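Local coordinates for protein 26S proteasome regulatory subunit rpn10 (Schizosaccharomyces pombe, PDB 2X5N) that protects ubiquitin chains against disassembly by deubiquitinating enzymes, thereby promoting protein degradation, as a subunit of the 26S proteasome, at residues I53-P58 and D77-G82; I138-I143 and H154-A159; S164-S169 and S184-G189. One frame throughout, in Å; residues are numbered along the deposited sequence. Where two conformers were deposited one is given.

Contact 1. Residues I53-P58 and D77-G82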
ATOM      1  N   ILE A  53      -6.740  -0.122   6.009  1.00  4.60           N
ATOM      2  CA  ILE A  53      -7.973  -0.035   5.232  1.00  5.07           C
ATOM      3  C   ILE A  53      -9.044  -0.993   5.717  1.00  5.20           C
ATOM      4  O   ILE A  53     -10.143  -0.995   5.189  1.00  7.06           O
ATOM      5  CB  ILE A  53      -7.761  -0.178   3.725  1.00  8.36           C
ATOM      6  CG1 ILE A  53      -7.288  -1.589   3.367  1.00 11.13           C
ATOM      7  CG2 ILE A  53      -6.764   0.843   3.234  1.00 10.13           C
ATOM      8  CD1 ILE A  53      -7.401  -1.939   1.888  1.00 16.20           C
ATOM      9  N   GLY A  54      -8.753  -1.731   6.778  1.00  4.39           N
ATOM     10  CA  GLY A  54      -9.683  -2.715   7.292  1.00  6.08           C
ATOM     11  C   GLY A  54     -10.256  -2.356   8.635  1.00  5.98           C
ATOM     12  O   GLY A  54     -10.362  -1.162   9.011  1.00  6.81           O
ATOM     13  N   ASP A  55     -10.706  -3.388   9.342  1.00  6.78           N
ATOM     14  CA  ASP A  55     -11.437  -3.122  10.574  1.00  7.73           C
ATOM     15  C   ASP A  55     -12.569  -2.122  10.418  1.00  7.03           C
ATOM     16  O   ASP A  55     -12.769  -1.284  11.288  1.00  7.69           O
ATOM     17  CB  ASP A  55     -10.541  -3.003  11.824  1.00  7.96           C
ATOM     18  CG  ASP A  55     -11.285  -3.061  13.129  1.00  8.33           C
ATOM     19  OD1 ASP A  55     -12.387  -3.651  13.191  1.00  8.86           O
ATOM     20  OD2 ASP A  55     -10.702  -2.511  14.098  1.00  9.35           O
ATOM     21  N   ASN A  56     -13.225  -2.154   9.259  1.00  6.63           N
ATOM     22  CA  ASN A  56     -14.387  -1.309   9.067  1.00  8.61           C
ATOM     23  C   ASN A  56     -14.234   0.154   8.727  1.00  7.99           C
ATOM     24  O   ASN A  56     -15.184   0.827   8.371  1.00 11.98           O
ATOM     25  CB  ASN A  56     -15.536  -1.593  10.043  1.00  9.79           C
ATOM     26  CG  ASN A  56     -15.830  -3.052  10.177  1.00  9.40           C
ATOM     27  OD1 ASN A  56     -16.176  -3.716   9.198  1.00 10.56           O
ATOM     28  ND2 ASN A  56     -15.710  -3.573  11.401  1.00 13.59           N
ATOM     29  N   SER A  57     -13.017   0.653   8.868  1.00  7.67           N
ATOM     30  CA  SER A  57     -12.793   2.088   8.788  1.00  6.97           C
ATOM     31  C   SER A  57     -11.310   2.355   8.691  1.00  6.79           C
ATOM     32  O   SER A  57     -10.562   2.074   9.630  1.00  7.37           O
ATOM     33  CB  SER A  57     -13.354   2.809  10.024  1.00 10.17           C
ATOM     34  OG  SER A  57     -13.185   4.195   9.831  1.00 13.55           O
ATOM     35  N   PRO A  58     -10.866   2.897   7.565  1.00  5.46           N
ATOM     36  CA  PRO A  58      -9.462   3.284   7.457  1.00  5.92           C
ATOM     37  C   PRO A  58      -8.909   4.211   8.502  1.00  6.19           C
ATOM     38  O   PRO A  58      -9.618   5.174   8.814  1.00  8.39           O
ATOM     39  CB  PRO A  58      -9.299   3.763   6.020  1.00  6.77           C
ATOM     40  CG  PRO A  58     -10.469   3.200   5.290  1.00  8.40           C
ATOM     41  CD  PRO A  58     -11.585   3.100   6.301  1.00  8.87           C
ATOM     42  N   ASP A  77      -0.787  -4.200  18.871  1.00 13.77           N
ATOM     43  CA  ASP A  77      -2.167  -4.232  19.331  1.00 16.71           C
ATOM     44  C   ASP A  77      -3.287  -3.962  18.331  1.00 13.35           C
ATOM     45  O   ASP A  77      -4.425  -3.781  18.714  1.00 14.87           O
ATOM     46  CB  ASP A  77      -2.417  -3.706  20.771  1.00 22.75           C
ATOM     47  CG  ASP A  77      -1.734  -4.527  21.856  1.00 27.26           C
ATOM     48  OD1 ASP A  77      -1.391  -5.706  21.631  1.00 25.29           O
ATOM     49  OD2 ASP A  77      -1.566  -3.975  22.966  1.00 31.52           O
ATOM     50  N   LEU A  78      -2.918  -3.830  17.052  1.00 13.93           N
ATOM     51  CA  LEU A  78      -3.870  -3.423  16.028  1.00 11.82           C
ATOM     52  C   LEU A  78      -4.867  -4.543  15.801  1.00  9.51           C
ATOM     53  O   LEU A  78      -4.476  -5.666  15.552  1.00  9.48           O
ATOM     54  CB  LEU A  78      -3.154  -3.121  14.710  1.00 10.32           C
ATOM     55  CG  LEU A  78      -4.031  -2.612  13.578  1.00  8.82           C
ATOM     56  CD1 LEU A  78      -4.502  -1.201  13.828  1.00 13.25           C
ATOM     57  CD2 LEU A  78      -3.275  -2.667  12.270  1.00 10.74           C
ATOM     58  N   PRO A  79      -6.168  -4.236  15.870  1.00  7.99           N
ATOM     59  CA  PRO A  79      -7.120  -5.235  15.406  1.00  9.12           C
ATOM     60  C   PRO A  79      -7.005  -5.727  13.988  1.00  6.40           C
ATOM     61  O   PRO A  79      -6.815  -4.857  13.132  1.00  7.66           O
ATOM     62  CB  PRO A  79      -8.489  -4.717  15.844  1.00  9.67           C
ATOM     63  CG  PRO A  79      -8.188  -3.545  16.748  1.00 11.03           C
ATOM     64  CD  PRO A  79      -6.849  -3.018  16.327  1.00 10.12           C
ATOM     65  N   VAL A  80      -7.193  -7.013  13.730  1.00  6.68           N
ATOM     66  CA  VAL A  80      -7.224  -7.559  12.387  1.00  6.63           C
ATOM     67  C   VAL A  80      -8.553  -8.309  12.313  1.00  6.28           C
ATOM     68  O   VAL A  80      -8.715  -9.369  12.920  1.00  8.29           O
ATOM     69  CB  VAL A  80      -6.021  -8.487  12.120  1.00  6.87           C
ATOM     70  CG1 VAL A  80      -6.078  -8.988  10.685  1.00  7.20           C
ATOM     71  CG2 VAL A  80      -4.703  -7.741  12.349  1.00  8.92           C
ATOM     72  N   ARG A  81      -9.528  -7.703  11.638  1.00  6.28           N
ATOM     73  CA  ARG A  81     -10.924  -8.131  11.694  1.00  6.61           C
ATOM     74  C   ARG A  81     -11.759  -7.214  10.809  1.00  5.40           C
ATOM     75  O   ARG A  81     -11.262  -6.219  10.294  1.00  5.86           O
ATOM     76  CB  ARG A  81     -11.447  -8.045  13.140  1.00  6.76           C
ATOM     77  CG  ARG A  81     -11.488  -6.606  13.655  1.00  6.56           C
ATOM     78  CD  ARG A  81     -12.014  -6.510  15.080  1.00  6.89           C
ATOM     79  NE  ARG A  81     -13.322  -7.147  15.236  1.00  6.12           N
ATOM     80  CZ  ARG A  81     -14.475  -6.609  14.858  1.00  7.53           C
ATOM     81  NH1 ARG A  81     -14.511  -5.413  14.281  1.00  8.33           N
ATOM     82  NH2 ARG A  81     -15.602  -7.283  15.059  1.00  8.38           N
ATOM     83  N   GLY A  82     -13.034  -7.540  10.647  1.00  5.38           N
ATOM     84  CA  GLY A  82     -13.924  -6.634   9.939  1.00  6.49           C
ATOM     85  C   GLY A  82     -13.685  -6.491   8.446  1.00  5.60           C
ATOM     86  O   GLY A  82     -12.970  -7.283   7.835  1.00  6.32           O
TER
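Pro79 meets the carboxylate of Asp55 by its ring: CB lies 3.6 Å from Asp55 OD2, with CG nearly as close. Arg81 does most of the holding. Its NH1 donates to Asp55 OD1 in a salt bridge of 3.0 Å, reaching the oxygen nearly along its C-O bond while OD1 lies at the edge of the guanidinium, in its plane. The two flat groups are nonetheless turned 78° apart, so a single N-H carries the bridge and the arrangement is not a paired, two-pronged one. The arginine chain bends at chi3 (-54°), which places NE, and its CG and CD methylenes lie against the carboxylate. The backbone adds a weak hydrogen bond from Asp55 N to Arg81 O. Gly82 lies against the type I' turn of Gly54 to Ser57, its CA 3.8 Å from Asn56 OD1; that amide oxygen accepts its hydrogen bond from the backbone N of Asn83. At the surface of the von Willebrand factor A domain, the contact ties the hairpin loop between strands 47-52 and 60-63 to the loop joining helices 68-75 and 86-98; Asn11, after strand 3-9, bonds through ND2 to Pro79 O and weakly through OD1 to Gly54 N.

Contact 2. Residues I138-I143 and H154-A159; sequences IDIIHI and HFIDAA
Ile140 CG1 stands anti to the carbonyl carbon (chi1 -65°), and an extended chi2 of 173° carries CD1 out to Phe155, whose CG is anti to its own backbone N. The methyl comes to the CD2-CE2 side of the ring, 3.4 Å from CE2 of Phe155; Ile140 was modelled in two conformers, and this distance belongs to one of them. The isoleucine and the phenylalanine cross at about a right angle. The side chain of Ile138, two residues back on the same side of the strand, also crosses that of Phe155 at about a right angle, with CG2 at 4.0 Å from Phe155 CE2 and CD1 approaching CE2 and CZ. CG2 of Ile138 touches Ala159 CB as well, at 3.9 Å, one helical turn beyond the phenylalanine. Ile156 fills in between: its CD1 lies 3.7 Å from Ile138 O and 4.1 Å from Ile140 CD1, and the side chains of Ile140 and Ile156 slide past each other in opposite directions. No hydrogen bond crosses the interface. The strand and helix segments run nearly antiparallel, at 167°, with their axes 9.5 Å apart: the strand-to-helix packing of a beta-alpha-beta crossover, which continues into the parallel neighbour 166-170. Helix 121-133 packs beside it, Ala128 against Phe155 and Met131 against Ile138, while Leu167 of strand 166-170 touches both Ile140 and Ile156.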
ATOM      1  N   ILE A 138       0.284   5.123  -7.654  1.00  4.72           N
ATOM      2  CA  ILE A 138      -0.165   4.054  -6.787  1.00  5.05           C
ATOM      3  C   ILE A 138       0.403   2.716  -7.242  1.00  4.34           C
ATOM      4  O   ILE A 138       0.450   2.411  -8.441  1.00  4.84           O
ATOM      5  CB  ILE A 138      -1.699   4.014  -6.680  1.00  6.58           C
ATOM      6  CG1 ILE A 138      -2.147   2.888  -5.732  1.00  8.46           C
ATOM      7  CG2 ILE A 138      -2.346   3.916  -8.063  1.00  8.61           C
ATOM      8  CD1 ILE A 138      -3.489   3.101  -5.104  1.00 11.69           C
ATOM      9  N   ASP A 139       0.834   1.944  -6.256  1.00  4.27           N
ATOM     10  CA  ASP A 139       1.183   0.545  -6.411  1.00  3.88           C
ATOM     11  C   ASP A 139       0.230  -0.276  -5.562  1.00  5.03           C
ATOM     12  O   ASP A 139      -0.089   0.088  -4.434  1.00  5.34           O
ATOM     13  CB  ASP A 139       2.615   0.289  -5.957  1.00  5.22           C
ATOM     14  CG  ASP A 139       3.590   1.150  -6.676  1.00  5.81           C
ATOM     15  OD1 ASP A 139       3.505   1.215  -7.920  1.00  6.83           O
ATOM     16  OD2 ASP A 139       4.440   1.758  -5.995  1.00  7.35           O
ATOM     17  N   ILE A 140      -0.217  -1.390  -6.113  0.61  3.48           N
ATOM     18  CA  ILE A 140      -1.073  -2.308  -5.372  0.61  4.19           C
ATOM     19  C   ILE A 140      -0.410  -3.664  -5.305  0.61  3.67           C
ATOM     20  O   ILE A 140       0.036  -4.188  -6.316  0.61  4.17           O
ATOM     21  CB  ILE A 140      -2.442  -2.459  -6.030  0.61  5.57           C
ATOM     22  CG1 ILE A 140      -3.196  -1.122  -5.986  0.61  8.14           C
ATOM     23  CG2 ILE A 140      -3.244  -3.547  -5.361  0.61  7.77           C
ATOM     24  CD1 ILE A 140      -4.504  -1.124  -6.756  0.61 12.21           C
ATOM     25  N   ILE A 141      -0.352  -4.218  -4.098  1.00  4.52           N
ATOM     26  CA  ILE A 141       0.133  -5.584  -3.854  1.00  4.03           C
ATOM     27  C   ILE A 141      -1.128  -6.393  -3.587  1.00  3.95           C
ATOM     28  O   ILE A 141      -1.781  -6.205  -2.569  1.00  4.36           O
ATOM     29  CB  ILE A 141       1.078  -5.638  -2.657  1.00  5.31           C
ATOM     30  CG1 ILE A 141       2.327  -4.789  -2.943  1.00  7.20           C
ATOM     31  CG2 ILE A 141       1.450  -7.088  -2.360  1.00  6.35           C
ATOM     32  CD1 ILE A 141       3.110  -4.362  -1.702  1.00 10.18           C
ATOM     33  N   HIS A 142      -1.477  -7.262  -4.533  1.00  4.46           N
ATOM     34  CA  HIS A 142      -2.719  -8.012  -4.496  1.00  3.95           C
ATOM     35  C   HIS A 142      -2.409  -9.468  -4.147  1.00  3.49           C
ATOM     36  O   HIS A 142      -1.621 -10.123  -4.846  1.00  4.36           O
ATOM     37  CB  HIS A 142      -3.393  -7.911  -5.864  1.00  4.47           C
ATOM     38  CG  HIS A 142      -4.820  -8.363  -5.866  1.00  7.53           C
ATOM     39  ND1 HIS A 142      -5.476  -8.723  -7.020  1.00 10.05           N
ATOM     40  CD2 HIS A 142      -5.728  -8.476  -4.865  1.00  8.73           C
ATOM     41  CE1 HIS A 142      -6.723  -9.059  -6.730  1.00 11.39           C
ATOM     42  NE2 HIS A 142      -6.899  -8.918  -5.426  1.00 10.40           N
ATOM     43  N   ILE A 143      -3.018  -9.951  -3.068  1.00  3.63           N
ATOM     44  CA  ILE A 143      -2.834 -11.325  -2.610  1.00  4.00           C
ATOM     45  C   ILE A 143      -4.189 -11.971  -2.341  1.00  5.00           C
ATOM     46  O   ILE A 143      -5.203 -11.280  -2.226  1.00  6.16           O
ATOM     47  CB  ILE A 143      -1.950 -11.374  -1.327  1.00  4.14           C
ATOM     48  CG1 ILE A 143      -2.660 -10.792  -0.122  1.00  4.64           C
ATOM     49  CG2 ILE A 143      -0.595 -10.745  -1.626  1.00  5.62           C
ATOM     50  CD1 ILE A 143      -1.861 -10.927   1.146  1.00  8.28           C
ATOM     51  N   HIS A 154      -7.256  -3.037 -14.603  1.00 19.96           N
ATOM     52  CA  HIS A 154      -7.890  -1.895 -15.243  1.00 22.98           C
ATOM     53  C   HIS A 154      -7.719  -0.616 -14.417  1.00 17.58           C
ATOM     54  O   HIS A 154      -7.522   0.460 -14.959  1.00 15.05           O
ATOM     55  CB  HIS A 154      -9.377  -2.168 -15.464  1.00 32.85           C
ATOM     56  CG  HIS A 154      -9.647  -3.407 -16.262  1.00 40.74           C
ATOM     57  ND1 HIS A 154     -10.781  -4.174 -16.093  1.00 42.74           N
ATOM     58  CD2 HIS A 154      -8.919  -4.021 -17.226  1.00 47.11           C
ATOM     59  CE1 HIS A 154     -10.748  -5.197 -16.929  1.00 48.30           C
ATOM     60  NE2 HIS A 154      -9.627  -5.129 -17.625  1.00 46.97           N
ATOM     61  N   PHE A 155      -7.807  -0.746 -13.103  1.00 15.59           N
ATOM     62  CA  PHE A 155      -7.581   0.362 -12.188  1.00 14.33           C
ATOM     63  C   PHE A 155      -6.164   0.937 -12.367  1.00 12.23           C
ATOM     64  O   PHE A 155      -5.974   2.147 -12.538  1.00  9.89           O
ATOM     65  CB  PHE A 155      -7.790  -0.137 -10.757  1.00 14.18           C
ATOM     66  CG  PHE A 155      -7.379   0.857  -9.680  1.00  9.95           C
ATOM     67  CD1 PHE A 155      -8.265   1.799  -9.186  1.00 12.08           C
ATOM     68  CD2 PHE A 155      -6.102   0.829  -9.160  1.00 13.42           C
ATOM     69  CE1 PHE A 155      -7.890   2.690  -8.204  1.00 14.01           C
ATOM     70  CE2 PHE A 155      -5.716   1.721  -8.176  1.00 16.67           C
ATOM     71  CZ  PHE A 155      -6.600   2.651  -7.702  1.00 14.36           C
ATOM     72  N   ILE A 156      -5.167   0.068 -12.316  1.00 10.64           N
ATOM     73  CA  ILE A 156      -3.795   0.539 -12.451  1.00  9.63           C
ATOM     74  C   ILE A 156      -3.572   1.178 -13.826  1.00  9.68           C
ATOM     75  O   ILE A 156      -2.907   2.190 -13.938  1.00  8.60           O
ATOM     76  CB  ILE A 156      -2.788  -0.591 -12.135  1.00  9.17           C
ATOM     77  CG1 ILE A 156      -2.810  -0.876 -10.629  1.00 12.96           C
ATOM     78  CG2 ILE A 156      -1.382  -0.174 -12.544  1.00 14.95           C
ATOM     79  CD1 ILE A 156      -2.167   0.216  -9.803  1.00 11.90           C
ATOM     80  N   ASP A 157      -4.137   0.592 -14.874  1.00 11.60           N
ATOM     81  CA  ASP A 157      -3.981   1.134 -16.208  1.00 12.66           C
ATOM     82  C   ASP A 157      -4.582   2.534 -16.285  1.00 10.73           C
ATOM     83  O   ASP A 157      -4.030   3.408 -16.941  1.00 12.36           O
ATOM     84  CB  ASP A 157      -4.646   0.234 -17.267  1.00 20.00           C
ATOM     85  CG  ASP A 157      -3.901  -1.059 -17.489  1.00 24.78           C
ATOM     86  OD1 ASP A 157      -2.691  -1.096 -17.202  1.00 25.57           O
ATOM     87  OD2 ASP A 157      -4.531  -2.028 -17.967  1.00 28.46           O
ATOM     88  N   ALA A 158      -5.697   2.757 -15.584  1.00  9.99           N
ATOM     89  CA  ALA A 158      -6.367   4.061 -15.608  1.00 10.83           C
ATOM     90  C   ALA A 158      -5.635   5.122 -14.784  1.00 10.25           C
ATOM     91  O   ALA A 158      -5.737   6.318 -15.071  1.00 12.09           O
ATOM     92  CB  ALA A 158      -7.798   3.931 -15.119  1.00 13.09           C
ATOM     93  N   ALA A 159      -4.917   4.692 -13.752  1.00  8.74           N
ATOM     94  CA  ALA A 159      -4.191   5.609 -12.869  1.00  9.32           C
ATOM     95  C   ALA A 159      -2.835   5.968 -13.465  1.00  7.96           C
ATOM     96  O   ALA A 159      -2.248   7.004 -13.116  1.00  8.21           O
ATOM     97  CB  ALA A 159      -3.990   4.970 -11.493  1.00 11.22           C
TER

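Contact 3. Residues S164-S169 and S184-G189; sequences SCHLVS and SPIGQG
Val168 and Ile186 touch through CG2 and CD1, 4.0 Å apart, and the valine has the most surface buried here. Its two methyls both face Ser184, CG2 lying 3.7 Å from Ser184 OG and CG1 3.8 Å from Ser184 CB, so the serine presents its CB-OG bond to the fork of the valine. The hydroxyl is not left to this apolar neighbour: OG accepts from Ile186 N at 3.3 Å, which makes an ST turn, and it is also hydrogen-bonded to Val181 O at the end of helix 177-182. His166, two residues before Val168 on the same side of the strand, comes next. Its CG stands beside the backbone N and anti to the carbonyl carbon (chi1 -52°), and the imidazole meets Ile186 CG2, which lies 3.8 Å from CB of His166 and equally near CG and ND1. CD2 of the same ring touches Pro185 CB at 3.9 Å. ND1 bonds to Asp139 OD1 on the adjacent strand, which fixes the turn of the ring, and the imidazole may in turn be polarised by that carboxylate. Ile186 therefore sits between histidine and valine, and reaches on to Ile141 and to Ile35 of helix 24-42. The loop itself is a type I turn from Ser184 to Gly187, closed by Gly187 N bonding to Ser184 O. In this Rossmann-like von Willebrand factor A fold the chain, leaving helix 177-182, folds back over the edge strand 166-170 of the central sheet.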
ATOM      1  N   SER A 164       4.426   4.940 -13.722  1.00  8.11           N
ATOM      2  CA  SER A 164       4.652   5.202 -12.316  1.00  8.70           C
ATOM      3  C   SER A 164       3.897   4.267 -11.399  1.00  5.99           C
ATOM      4  O   SER A 164       4.190   4.236 -10.217  1.00  7.87           O
ATOM      5  CB  SER A 164       4.239   6.642 -12.020  1.00 12.81           C
ATOM      6  OG  SER A 164       2.847   6.812 -12.250  1.00 13.16           O
ATOM      7  N   CYS A 165       2.902   3.574 -11.940  1.00  5.74           N
ATOM      8  CA  CYS A 165       1.988   2.770 -11.148  1.00  4.95           C
ATOM      9  C   CYS A 165       2.156   1.288 -11.460  1.00  6.25           C
ATOM     10  O   CYS A 165       2.415   0.924 -12.602  1.00  7.17           O
ATOM     11  CB  CYS A 165       0.541   3.162 -11.450  1.00  5.82           C
ATOM     12  SG  CYS A 165       0.124   4.893 -11.045  1.00  6.25           S
ATOM     13  N   HIS A 166       1.957   0.429 -10.461  1.00  5.26           N
ATOM     14  CA  HIS A 166       2.214  -1.005 -10.602  1.00  6.43           C
ATOM     15  C   HIS A 166       1.182  -1.841  -9.886  1.00  5.69           C
ATOM     16  O   HIS A 166       0.740  -1.489  -8.800  1.00  7.56           O
ATOM     17  CB  HIS A 166       3.602  -1.389 -10.048  1.00  6.39           C
ATOM     18  CG  HIS A 166       4.692  -0.550 -10.609  1.00  7.64           C
ATOM     19  ND1 HIS A 166       5.007   0.694 -10.111  1.00  9.54           N
ATOM     20  CD2 HIS A 166       5.508  -0.753 -11.665  1.00 11.18           C
ATOM     21  CE1 HIS A 166       5.978   1.221 -10.836  1.00 11.84           C
ATOM     22  NE2 HIS A 166       6.307   0.358 -11.782  1.00 13.72           N
ATOM     23  N   LEU A 167       0.830  -2.948 -10.516  1.00  6.06           N
ATOM     24  CA  LEU A 167       0.056  -4.001  -9.883  1.00  5.12           C
ATOM     25  C   LEU A 167       0.963  -5.211  -9.734  1.00  4.59           C
ATOM     26  O   LEU A 167       1.472  -5.747 -10.732  1.00  5.34           O
ATOM     27  CB  LEU A 167      -1.157  -4.353 -10.730  1.00  6.86           C
ATOM     28  CG  LEU A 167      -1.988  -5.515 -10.192  1.00  7.87           C
ATOM     29  CD1 LEU A 167      -2.551  -5.238  -8.820  1.00  8.62           C
ATOM     30  CD2 LEU A 167      -3.105  -5.816 -11.172  1.00 10.13           C
ATOM     31  N   VAL A 168       1.170  -5.622  -8.491  1.00  4.64           N
ATOM     32  CA  VAL A 168       2.003  -6.775  -8.163  1.00  4.25           C
ATOM     33  C   VAL A 168       1.033  -7.801  -7.564  1.00  4.57           C
ATOM     34  O   VAL A 168       0.498  -7.609  -6.465  1.00  6.46           O
ATOM     35  CB  VAL A 168       3.118  -6.415  -7.167  1.00  5.98           C
ATOM     36  CG1 VAL A 168       3.911  -7.659  -6.736  1.00  7.81           C
ATOM     37  CG2 VAL A 168       4.030  -5.328  -7.764  1.00  7.26           C
ATOM     38  N   SER A 169       0.828  -8.914  -8.264  0.89  4.98           N
ATOM     39  CA  SER A 169      -0.168  -9.908  -7.878  0.89  4.92           C
ATOM     40  C   SER A 169       0.582 -11.169  -7.510  0.89  3.78           C
ATOM     41  O   SER A 169       1.292 -11.710  -8.350  0.89  6.60           O
ATOM     42  CB  SER A 169      -1.098 -10.185  -9.062  0.89  7.94           C
ATOM     43  OG  SER A 169      -1.757  -9.014  -9.479  0.89 10.79           O
ATOM     44  N   SER A 184       9.924  -7.883  -7.275  1.00  7.18           N
ATOM     45  CA  SER A 184       9.006  -7.254  -8.230  1.00  6.07           C
ATOM     46  C   SER A 184       9.502  -5.878  -8.621  1.00  6.66           C
ATOM     47  O   SER A 184      10.472  -5.383  -8.054  1.00  7.49           O
ATOM     48  CB  SER A 184       7.606  -7.124  -7.621  1.00  6.87           C
ATOM     49  OG  SER A 184       7.486  -6.001  -6.746  1.00  5.65           O
ATOM     50  N   PRO A 185       8.793  -5.212  -9.548  1.00  5.77           N
ATOM     51  CA  PRO A 185       9.158  -3.839  -9.890  1.00  7.09           C
ATOM     52  C   PRO A 185       9.248  -2.807  -8.790  1.00  7.35           C
ATOM     53  O   PRO A 185       9.900  -1.780  -8.921  1.00  8.64           O
ATOM     54  CB  PRO A 185       8.251  -3.465 -11.081  1.00  8.32           C
ATOM     55  CG  PRO A 185       7.802  -4.764 -11.635  1.00  9.08           C
ATOM     56  CD  PRO A 185       7.726  -5.713 -10.431  1.00  6.25           C
ATOM     57  N   ILE A 186       8.502  -3.070  -7.721  1.00  6.66           N
ATOM     58  CA  ILE A 186       8.481  -2.139  -6.604  1.00  6.33           C
ATOM     59  C   ILE A 186       9.430  -2.518  -5.482  1.00  7.20           C
ATOM     60  O   ILE A 186       9.451  -1.879  -4.450  1.00  8.34           O
ATOM     61  CB  ILE A 186       7.045  -1.902  -6.067  1.00  6.74           C
ATOM     62  CG1 ILE A 186       6.490  -3.121  -5.330  1.00  6.81           C
ATOM     63  CG2 ILE A 186       6.122  -1.512  -7.218  1.00  9.41           C
ATOM     64  CD1 ILE A 186       5.108  -2.902  -4.708  1.00  8.61           C
ATOM     65  N   GLY A 187      10.243  -3.547  -5.697  1.00  6.62           N
ATOM     66  CA  GLY A 187      11.190  -3.962  -4.694  1.00  6.56           C
ATOM     67  C   GLY A 187      12.409  -3.057  -4.592  1.00  6.41           C
ATOM     68  O   GLY A 187      12.546  -2.058  -5.278  1.00  7.07           O
ATOM     69  N   GLN A 188      13.326  -3.430  -3.715  0.50  9.24           N
ATOM     70  CA  GLN A 188      14.460  -2.571  -3.414  0.50  9.76           C
ATOM     71  C   GLN A 188      15.493  -2.509  -4.525  0.50 10.71           C
ATOM     72  O   GLN A 188      16.109  -1.467  -4.728  0.50 11.86           O
ATOM     73  CB  GLN A 188      15.124  -3.023  -2.126  0.50 10.31           C
ATOM     74  CG  GLN A 188      14.238  -2.836  -0.916  0.50 16.18           C
ATOM     75  CD  GLN A 188      14.870  -3.369   0.349  0.50 18.63           C
ATOM     76  OE1 GLN A 188      14.758  -4.556   0.664  0.50 20.62           O
ATOM     77  NE2 GLN A 188      15.547  -2.493   1.080  0.50 19.11           N
ATOM     78  N   GLY A 189      15.683  -3.611  -5.238  1.00 10.18           N
ATOM     79  CA  GLY A 189      16.758  -3.700  -6.214  1.00 11.52           C
ATOM     80  C   GLY A 189      18.077  -3.875  -5.476  1.00 12.38           C
ATOM     81  O   GLY A 189      18.112  -4.427  -4.353  1.00 14.97           O
TER

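Contact 2 is fully buried, contact 3 partly so, and contact 1 lies at the surface. The chemistry follows: contact 2 is wholly apolar, contact 3 mixes methyls with an imidazole and a hydroxyl whose polar partners lie outside the interface between the two segments, and contact 1 relies on a salt bridge between loops. Contacts 2 and 3 share a sheet, since strands 136-143 and 166-170 are neighbours in it, and they touch directly: His142 N lies 2.8 Å from Val168 O, a probable hydrogen bond. Contact 1 is remote, its centre about 22 Å from that of contact 2 and, across the chain's centre, about 25 Å from that of contact 3.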